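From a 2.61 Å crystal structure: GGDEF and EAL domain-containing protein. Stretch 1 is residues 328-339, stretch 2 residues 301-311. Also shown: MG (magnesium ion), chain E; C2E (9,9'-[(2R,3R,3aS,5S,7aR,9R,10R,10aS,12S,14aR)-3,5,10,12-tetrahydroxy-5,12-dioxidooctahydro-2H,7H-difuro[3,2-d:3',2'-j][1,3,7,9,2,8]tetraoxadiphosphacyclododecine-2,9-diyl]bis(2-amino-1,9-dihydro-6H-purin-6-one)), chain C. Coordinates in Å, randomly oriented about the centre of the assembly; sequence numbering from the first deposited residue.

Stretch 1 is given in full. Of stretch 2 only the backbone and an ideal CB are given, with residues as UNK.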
# COMPACT_ATOMS: atom_id res chain seq x y z
N GLY A 328 11.43 -20.60 -17.41
CA GLY A 328 11.69 -22.02 -17.36
C GLY A 328 11.60 -22.66 -15.99
O GLY A 328 12.10 -23.77 -15.81
N ALA A 329 11.00 -21.98 -15.02
CA ALA A 329 10.77 -22.54 -13.70
C ALA A 329 9.28 -22.83 -13.53
O ALA A 329 8.49 -22.71 -14.48
CB ALA A 329 11.30 -21.59 -12.63
N ASP A 330 8.88 -23.23 -12.32
CA ASP A 330 7.49 -23.53 -12.04
C ASP A 330 7.20 -23.20 -10.58
O ASP A 330 8.09 -22.77 -9.83
CB ASP A 330 7.17 -24.99 -12.37
CG ASP A 330 5.75 -25.18 -12.85
OD1 ASP A 330 4.90 -24.32 -12.54
OD2 ASP A 330 5.48 -26.19 -13.54
N PHE A 331 5.95 -23.40 -10.17
CA PHE A 331 5.51 -23.00 -8.85
C PHE A 331 4.44 -23.95 -8.33
O PHE A 331 3.81 -24.69 -9.10
CB PHE A 331 4.96 -21.56 -8.86
CG PHE A 331 3.75 -21.38 -9.72
CD1 PHE A 331 2.47 -21.52 -9.19
CD2 PHE A 331 3.87 -21.07 -11.07
CE1 PHE A 331 1.35 -21.36 -9.99
CE2 PHE A 331 2.76 -20.90 -11.86
CZ PHE A 331 1.50 -21.05 -11.32
N GLY A 332 4.24 -23.92 -7.02
CA GLY A 332 3.21 -24.71 -6.37
C GLY A 332 2.58 -23.93 -5.23
O GLY A 332 2.96 -22.80 -4.94
N VAL A 333 1.60 -24.57 -4.58
CA VAL A 333 0.84 -23.97 -3.49
C VAL A 333 1.26 -24.65 -2.19
O VAL A 333 1.45 -25.87 -2.14
CB VAL A 333 -0.68 -24.09 -3.71
CG1 VAL A 333 -1.44 -23.32 -2.65
CG2 VAL A 333 -1.04 -23.60 -5.11
N ASP A 334 1.39 -23.85 -1.12
CA ASP A 334 1.98 -24.34 0.12
C ASP A 334 0.94 -24.69 1.18
O ASP A 334 0.99 -25.78 1.76
CB ASP A 334 2.96 -23.29 0.68
CG ASP A 334 4.01 -23.90 1.58
OD1 ASP A 334 3.97 -25.12 1.82
OD2 ASP A 334 4.89 -23.15 2.06
N ASN A 335 0.00 -23.79 1.47
CA ASN A 335 -1.05 -24.03 2.46
C ASN A 335 -2.34 -24.50 1.80
O ASN A 335 -3.43 -24.03 2.16
CB ASN A 335 -1.29 -22.79 3.30
CG ASN A 335 -0.19 -22.53 4.31
OD1 ASN A 335 0.47 -23.47 4.76
ND2 ASN A 335 0.01 -21.27 4.67
N TYR A 336 -2.24 -25.42 0.85
CA TYR A 336 -3.40 -25.82 0.06
C TYR A 336 -4.50 -26.41 0.93
O TYR A 336 -4.26 -27.33 1.72
CB TYR A 336 -2.97 -26.82 -1.01
CG TYR A 336 -4.13 -27.33 -1.83
CD1 TYR A 336 -4.91 -26.45 -2.56
CD2 TYR A 336 -4.44 -28.68 -1.89
CE1 TYR A 336 -5.97 -26.90 -3.31
CE2 TYR A 336 -5.50 -29.14 -2.64
CZ TYR A 336 -6.26 -28.24 -3.36
OH TYR A 336 -7.32 -28.67 -4.12
N GLY A 337 -5.71 -25.88 0.78
CA GLY A 337 -6.86 -26.37 1.49
C GLY A 337 -7.23 -25.59 2.74
O GLY A 337 -8.29 -25.84 3.31
N ARG A 338 -6.38 -24.65 3.17
CA ARG A 338 -6.69 -23.89 4.38
C ARG A 338 -7.84 -22.92 4.14
O ARG A 338 -8.66 -22.69 5.04
CB ARG A 338 -5.45 -23.16 4.87
CG ARG A 338 -5.62 -22.52 6.24
CD ARG A 338 -4.33 -21.87 6.73
NE ARG A 338 -3.32 -22.86 7.10
CZ ARG A 338 -2.11 -22.54 7.54
NH1 ARG A 338 -1.75 -21.27 7.66
NH2 ARG A 338 -1.25 -23.50 7.85
N ASN A 339 -7.92 -22.35 2.94
CA ASN A 339 -9.03 -21.48 2.57
C ASN A 339 -10.00 -22.25 1.68
O ASN A 339 -10.21 -21.95 0.50
CB ASN A 339 -8.51 -20.22 1.89
CG ASN A 339 -7.61 -19.39 2.79
OD1 ASN A 339 -6.45 -19.13 2.47
ND2 ASN A 339 -8.15 -18.98 3.94
N UNK A 301 13.90 -25.59 -10.32
CA UNK A 301 13.44 -24.66 -9.29
C UNK A 301 11.92 -24.69 -9.21
O UNK A 301 11.24 -24.37 -10.19
CB UNK A 301 13.93 -23.24 -9.58
N UNK A 302 11.40 -25.07 -8.05
CA UNK A 302 9.97 -24.98 -7.75
C UNK A 302 9.78 -23.90 -6.70
O UNK A 302 10.40 -23.94 -5.63
CB UNK A 302 9.41 -26.32 -7.27
N UNK A 303 8.94 -22.92 -7.00
CA UNK A 303 8.66 -21.82 -6.08
C UNK A 303 7.38 -22.13 -5.31
O UNK A 303 6.30 -22.21 -5.91
CB UNK A 303 8.54 -20.49 -6.83
N UNK A 304 7.50 -22.29 -4.00
CA UNK A 304 6.37 -22.65 -3.15
C UNK A 304 5.70 -21.36 -2.68
O UNK A 304 6.28 -20.60 -1.90
CB UNK A 304 6.82 -23.51 -1.96
N UNK A 305 4.49 -21.13 -3.15
CA UNK A 305 3.74 -19.90 -2.89
C UNK A 305 2.61 -20.22 -1.93
O UNK A 305 1.85 -21.16 -2.17
CB UNK A 305 3.20 -19.29 -4.18
N UNK A 306 2.46 -19.47 -0.83
CA UNK A 306 1.37 -19.76 0.11
C UNK A 306 0.01 -19.53 -0.53
O UNK A 306 -0.15 -18.69 -1.42
CB UNK A 306 1.50 -18.90 1.37
N UNK A 307 -0.97 -20.31 -0.07
CA UNK A 307 -2.33 -20.18 -0.60
C UNK A 307 -2.89 -18.79 -0.36
O UNK A 307 -3.69 -18.29 -1.16
CB UNK A 307 -3.25 -21.23 0.03
N UNK A 308 -2.47 -18.13 0.73
CA UNK A 308 -2.94 -16.78 0.99
C UNK A 308 -2.60 -15.80 -0.11
O UNK A 308 -3.33 -14.82 -0.32
CB UNK A 308 -2.36 -16.28 2.31
N UNK A 309 -1.50 -16.03 -0.83
CA UNK A 309 -1.15 -15.17 -1.96
C UNK A 309 -2.21 -15.25 -3.05
O UNK A 309 -2.66 -14.22 -3.56
CB UNK A 309 0.22 -15.56 -2.53
N UNK A 310 -2.61 -16.46 -3.42
CA UNK A 310 -3.50 -16.63 -4.56
C UNK A 310 -4.88 -16.04 -4.31
O UNK A 310 -5.52 -15.55 -5.24
CB UNK A 310 -3.63 -18.11 -4.91
N UNK A 311 -5.35 -16.07 -3.06
CA UNK A 311 -6.70 -15.60 -2.78
C UNK A 311 -6.72 -14.13 -2.34
O UNK A 311 -7.73 -13.45 -2.53
CB UNK A 311 -7.34 -16.48 -1.70
MG MG E . 6.35 -24.88 2.25
P1 C2E C . 6.46 -24.81 5.84
O2P C2E C . 6.30 -24.52 4.37
O1P C2E C . 5.18 -25.50 6.24
O5' C2E C . 7.64 -25.90 6.12
C5' C2E C . 7.32 -27.02 6.88
C4' C2E C . 7.76 -26.71 8.34
O4' C2E C . 7.40 -27.67 9.14
C3' C2E C . 9.30 -26.69 8.46
O3' C2E C . 9.59 -26.11 9.64
C2' C2E C . 9.59 -28.19 8.57
O2' C2E C . 10.96 -28.41 9.11
C1' C2E C . 8.73 -28.50 9.50
N9 C2E C . 8.27 -29.86 9.67
C8 C2E C . 8.68 -30.37 8.49
N7 C2E C . 8.30 -31.68 8.48
C5 C2E C . 7.66 -31.94 9.62
C6 C2E C . 7.00 -33.20 10.20
O6 C2E C . 6.98 -34.23 9.62
N1 C2E C . 6.38 -33.14 11.49
C2 C2E C . 6.36 -31.92 12.26
N2 C2E C . 5.74 -31.80 13.58
N3 C2E C . 7.00 -30.75 11.67
C4 C2E C . 7.64 -30.80 10.34
P11 C2E C . 10.69 -24.88 9.50
O21 C2E C . 12.10 -25.24 9.11
O11 C2E C . 10.81 -24.27 10.87
O5A C2E C . 9.89 -23.83 8.51
C5A C2E C . 8.84 -23.17 9.17
C4A C2E C . 8.24 -22.17 8.27
O4A C2E C . 9.10 -21.21 8.05
C3A C2E C . 7.89 -22.86 6.77
O3A C2E C . 6.50 -23.45 6.79
C2A C2E C . 7.95 -21.95 5.96
O2A C2E C . 6.61 -21.27 5.83
C1A C2E C . 9.06 -20.92 6.57
N91 C2E C . 10.23 -21.13 6.00
C81 C2E C . 11.15 -22.07 6.27
N71 C2E C . 12.17 -21.84 5.42
C51 C2E C . 11.86 -20.80 4.65
C61 C2E C . 12.61 -20.10 3.53
O61 C2E C . 13.68 -20.50 3.22
N11 C2E C . 12.05 -18.97 2.86
C21 C2E C . 10.75 -18.48 3.24
N21 C2E C . 10.18 -17.33 2.56
N31 C2E C . 10.04 -19.17 4.32
C41 C2E C . 10.64 -20.34 5.02

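Position 301 points its CA-to-CB bond sideways, and its ideal CB lies 4.4 Å from Ala329 CB. Many apolar side chains would suit. It is Leu301; its backbone O accepts a weak hydrogen bond from Asp330 N (3.4 Å).

Position 302 shares a face with Asp330. Stretch 1 sets few limits here, so polar or apolar groups would fit. It is His302, whose ring nitrogens are hydrogen-bonded elsewhere in the structure.

Position 303 lies on the face of Phe331, its ideal CB 4.2 Å from Phe331 CB. With Ala329 CB nearby, an apolar side chain is favoured, aliphatic or aromatic. It is Phe303. Its ring edge meets Ala329, CE2 to CB 4.0 Å. Its N and O both bond to strand 330-333: Phe303 N donates to Asp330 O (3.0 Å), and Gly332 N donates to Phe303 O (2.9 Å).

Position 304 faces the side where Gly332 has no side chain. Its ideal CB is 4.5 Å from Asp334 OD2, and a magnesium ion sits beyond, held by Asp334. An acidic ligand, Asp or Glu, is the natural expectation. It is Glu304. OE1 binds MG at 2.2 Å, beside Asp334 OD1 at 2.4 Å from MG. The metal lets these two acidic oxygens, Glu304 OE1 and Asp334 OD1, lie 3.1 Å apart.

Position 305 returns to the face of Phe331 and Val333. Its ideal CB is 3.6 Å from Gly332 O and 5.5 Å from Phe331 CB, so an apolar side chain, Val, Ile or Leu, would suit. It is Ile305, with CD1 4.0 Å from Phe331 CB. Ile305 N donates to Gly332 O (2.9 Å); Ile305 O accepts from Asp334 N (2.9 Å).

Position 306 has phi -65°, which proline allows. It is Pro306, its CA 3.9 Å from Asp334 CB.

Position 307 points toward the turn from Asn335 to Arg338 and the residue after it; the amides of Gly337 and Asn339 offer donors. A long acceptor, Glu or Gln, would suit. It is Glu307, the residue most covered by stretch 1. OE1 accepts from Gly337 N (3.1 Å) and OE2 from Asn339 N (2.6 Å), so one carboxylate clasps the loop.

Position 308 points sideways, and small residues would do. It is Gly308.

Position 309 is out of reach of stretch 1, which leaves it undetermined. It is Cys309.

Position 310 points toward Phe331 and Val333; a large apolar group would reach them. It is Phe310: CE2 lies 3.7 Å from Val333 CG2, and CZ 4.1 Å from Phe331 CD1.

Position 311 points toward Asn339; polar or small apolar groups would fit. It is Val311.

Stretch 2, residues 301-311: LHFEIPEGCFV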
# COMPACT_ATOMS: atom_id res chain seq x y z
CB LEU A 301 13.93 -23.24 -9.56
CG LEU A 301 15.41 -22.94 -9.30
CD1 LEU A 301 15.76 -21.54 -9.75
CD2 LEU A 301 15.74 -23.12 -7.82
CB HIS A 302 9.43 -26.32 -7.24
CG HIS A 302 9.38 -27.39 -8.28
ND1 HIS A 302 8.86 -28.64 -8.04
CD2 HIS A 302 9.79 -27.40 -9.57
CE1 HIS A 302 8.95 -29.38 -9.13
NE2 HIS A 302 9.51 -28.65 -10.08
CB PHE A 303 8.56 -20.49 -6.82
CG PHE A 303 9.88 -19.98 -7.33
CD1 PHE A 303 10.74 -19.30 -6.49
CD2 PHE A 303 10.27 -20.20 -8.64
CE1 PHE A 303 11.96 -18.84 -6.95
CE2 PHE A 303 11.48 -19.74 -9.11
CZ PHE A 303 12.33 -19.06 -8.26
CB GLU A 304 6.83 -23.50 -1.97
CG GLU A 304 5.77 -24.47 -1.47
CD GLU A 304 6.36 -25.75 -0.91
OE1 GLU A 304 6.56 -25.83 0.32
OE2 GLU A 304 6.64 -26.67 -1.70
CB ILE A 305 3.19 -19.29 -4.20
CG1 ILE A 305 4.34 -18.99 -5.16
CG2 ILE A 305 2.40 -18.03 -3.90
CD1 ILE A 305 3.88 -18.53 -6.53
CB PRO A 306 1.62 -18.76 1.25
CG PRO A 306 3.04 -18.32 1.09
CD PRO A 306 3.30 -18.35 -0.38
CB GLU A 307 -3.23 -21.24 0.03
CG GLU A 307 -4.70 -21.12 -0.36
CD GLU A 307 -5.52 -22.32 0.06
OE1 GLU A 307 -5.71 -23.23 -0.78
OE2 GLU A 307 -5.96 -22.35 1.23
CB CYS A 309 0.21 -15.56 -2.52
SG CYS A 309 1.62 -14.94 -1.61
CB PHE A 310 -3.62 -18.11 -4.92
CG PHE A 310 -2.35 -18.72 -5.45
CD1 PHE A 310 -2.04 -18.64 -6.80
CD2 PHE A 310 -1.48 -19.38 -4.60
CE1 PHE A 310 -0.88 -19.20 -7.29
CE2 PHE A 310 -0.32 -19.95 -5.09
CZ PHE A 310 -0.01 -19.86 -6.43
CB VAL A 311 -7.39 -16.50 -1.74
CG1 VAL A 311 -6.83 -17.92 -1.81
CG2 VAL A 311 -7.26 -15.93 -0.33
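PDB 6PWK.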